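Local coordinates for exopolysaccharide biosynthesis protein (Pantoea stewartii subsp. stewartii DC283, PDB 6TGF) that probably modifies the glycan of the bacterial biofilm as a hydrolase built on a bacteriophage tailspike-like parallel beta-helix fold, at residues 181-187 and 203-209. Numbering follows the deposited sequence.
Sequences PLFEGAK and EFVGSFQ
Backbone pairing and a carboxylate grip join segment 181-187, the loop leading into strand 187-190, to strand 202-207 and the residues after it, in the small mixed sheet between the N-terminal antiparallel sheets and the parallel beta-helix. Gly206 is held through both its polar backbone atoms: its N donates to Ala186 O (2.8 Å) and its O accepts from Gly185 N (2.9 Å). One residue on from Ala186, Lys187 and Val205 form an antiparallel non-hydrogen-bonded pair. The loop enters this pairing through a type II beta turn, Phe183 to Ala186, with Gly185 at positive phi (96°). From within the turn, Glu184 reaches across to the strand: CG lies anti to the backbone N (chi1 -176°) and the chain bends at chi2, bringing both carboxylate oxygens to the strand end. OE2 takes the Ser207 hydroxyl on its syn lone pair (OG-OE2 2.6 Å), while OE1 accepts the N-H of Phe208 (N-OE1 3.0 Å) from the syn side, 23° out of the carboxylate plane. Ser207 OG also accepts from Gln209 N, an ST turn. Pro181 CG packs against Gly206 CA (3.7 Å), and the Phe208 ring turns its edge to Pro181 O, CZ at 3.3 Å. Val146 touches the same ring.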
# COMPACT_ATOMS: atom_id res chain seq x y z
N PRO B 181 53.73 -3.73 5.57
CA PRO B 181 53.59 -5.14 5.19
C PRO B 181 54.96 -5.79 4.94
O PRO B 181 55.86 -5.12 4.47
CB PRO B 181 52.77 -5.10 3.89
CG PRO B 181 52.07 -3.76 3.91
CD PRO B 181 52.99 -2.83 4.68
N LEU B 182 55.08 -7.09 5.25
CA LEU B 182 56.30 -7.90 4.99
C LEU B 182 56.54 -7.98 3.48
O LEU B 182 57.70 -7.86 3.06
CB LEU B 182 56.14 -9.30 5.60
CG LEU B 182 56.31 -9.39 7.11
CD1 LEU B 182 56.04 -10.81 7.59
CD2 LEU B 182 57.69 -8.94 7.54
N PHE B 183 55.46 -8.18 2.71
CA PHE B 183 55.48 -8.34 1.23
C PHE B 183 54.12 -7.96 0.65
O PHE B 183 53.14 -7.81 1.41
CB PHE B 183 55.86 -9.77 0.86
CG PHE B 183 55.08 -10.84 1.59
CD1 PHE B 183 53.83 -11.24 1.14
CD2 PHE B 183 55.59 -11.44 2.73
CE1 PHE B 183 53.11 -12.21 1.81
CE2 PHE B 183 54.87 -12.41 3.40
CZ PHE B 183 53.63 -12.80 2.94
N GLU B 184 54.07 -7.80 -0.68
CA GLU B 184 52.83 -7.50 -1.46
C GLU B 184 51.86 -8.68 -1.32
O GLU B 184 52.23 -9.80 -1.75
CB GLU B 184 53.18 -7.23 -2.92
CG GLU B 184 51.98 -6.83 -3.78
CD GLU B 184 51.42 -5.45 -3.49
OE1 GLU B 184 52.21 -4.53 -3.20
OE2 GLU B 184 50.18 -5.30 -3.56
N GLY B 185 50.69 -8.45 -0.72
CA GLY B 185 49.63 -9.46 -0.54
C GLY B 185 49.68 -10.10 0.84
O GLY B 185 48.88 -11.04 1.07
N ALA B 186 50.57 -9.64 1.72
CA ALA B 186 50.70 -10.11 3.12
C ALA B 186 49.38 -9.86 3.85
O ALA B 186 48.87 -8.73 3.79
CB ALA B 186 51.85 -9.40 3.80
N LYS B 187 48.84 -10.89 4.51
CA LYS B 187 47.53 -10.84 5.21
C LYS B 187 47.75 -10.51 6.69
O LYS B 187 48.72 -11.03 7.29
CB LYS B 187 46.77 -12.16 5.05
CG LYS B 187 46.31 -12.45 3.63
CD LYS B 187 45.41 -13.66 3.51
CE LYS B 187 45.58 -14.38 2.19
NZ LYS B 187 44.37 -15.14 1.81
N GLU B 203 39.89 -8.57 8.17
CA GLU B 203 41.10 -9.12 7.50
C GLU B 203 41.57 -8.11 6.45
O GLU B 203 40.72 -7.61 5.68
CB GLU B 203 40.77 -10.47 6.87
CG GLU B 203 41.95 -11.14 6.19
CD GLU B 203 41.78 -12.62 5.92
OE1 GLU B 203 41.05 -13.28 6.69
OE2 GLU B 203 42.38 -13.11 4.94
N PHE B 204 42.87 -7.83 6.42
CA PHE B 204 43.50 -6.81 5.53
C PHE B 204 44.66 -7.45 4.76
O PHE B 204 45.39 -8.28 5.34
CB PHE B 204 43.94 -5.60 6.35
CG PHE B 204 42.80 -4.74 6.82
CD1 PHE B 204 42.04 -5.10 7.92
CD2 PHE B 204 42.48 -3.57 6.15
CE1 PHE B 204 40.98 -4.31 8.34
CE2 PHE B 204 41.42 -2.78 6.58
CZ PHE B 204 40.67 -3.15 7.67
N VAL B 205 44.82 -7.04 3.50
CA VAL B 205 45.88 -7.52 2.56
C VAL B 205 46.77 -6.32 2.21
O VAL B 205 46.23 -5.30 1.76
CB VAL B 205 45.26 -8.21 1.33
CG1 VAL B 205 44.28 -7.33 0.57
CG2 VAL B 205 46.32 -8.74 0.38
N GLY B 206 48.08 -6.44 2.45
CA GLY B 206 49.05 -5.34 2.35
C GLY B 206 49.49 -5.08 0.92
O GLY B 206 49.44 -6.02 0.11
N SER B 207 49.93 -3.85 0.64
CA SER B 207 50.46 -3.42 -0.68
C SER B 207 51.42 -2.24 -0.51
O SER B 207 51.23 -1.46 0.44
CB SER B 207 49.33 -3.08 -1.62
OG SER B 207 49.83 -2.77 -2.92
N PHE B 208 52.40 -2.13 -1.41
CA PHE B 208 53.34 -0.98 -1.53
C PHE B 208 52.89 -0.08 -2.68
O PHE B 208 53.50 1.00 -2.86
CB PHE B 208 54.77 -1.48 -1.72
CG PHE B 208 55.24 -2.45 -0.66
CD1 PHE B 208 55.50 -2.01 0.63
CD2 PHE B 208 55.40 -3.79 -0.95
CE1 PHE B 208 55.93 -2.90 1.60
CE2 PHE B 208 55.83 -4.68 0.03
CZ PHE B 208 56.09 -4.23 1.30
N GLN B 209 51.87 -0.50 -3.44
CA GLN B 209 51.22 0.31 -4.50
C GLN B 209 50.55 1.52 -3.84
O GLN B 209 49.97 1.38 -2.76
CB GLN B 209 50.19 -0.52 -5.27
CG GLN B 209 50.81 -1.65 -6.08
CD GLN B 209 51.73 -1.16 -7.16
OE1 GLN B 209 52.90 -1.54 -7.23
NE2 GLN B 209 51.22 -0.28 -8.01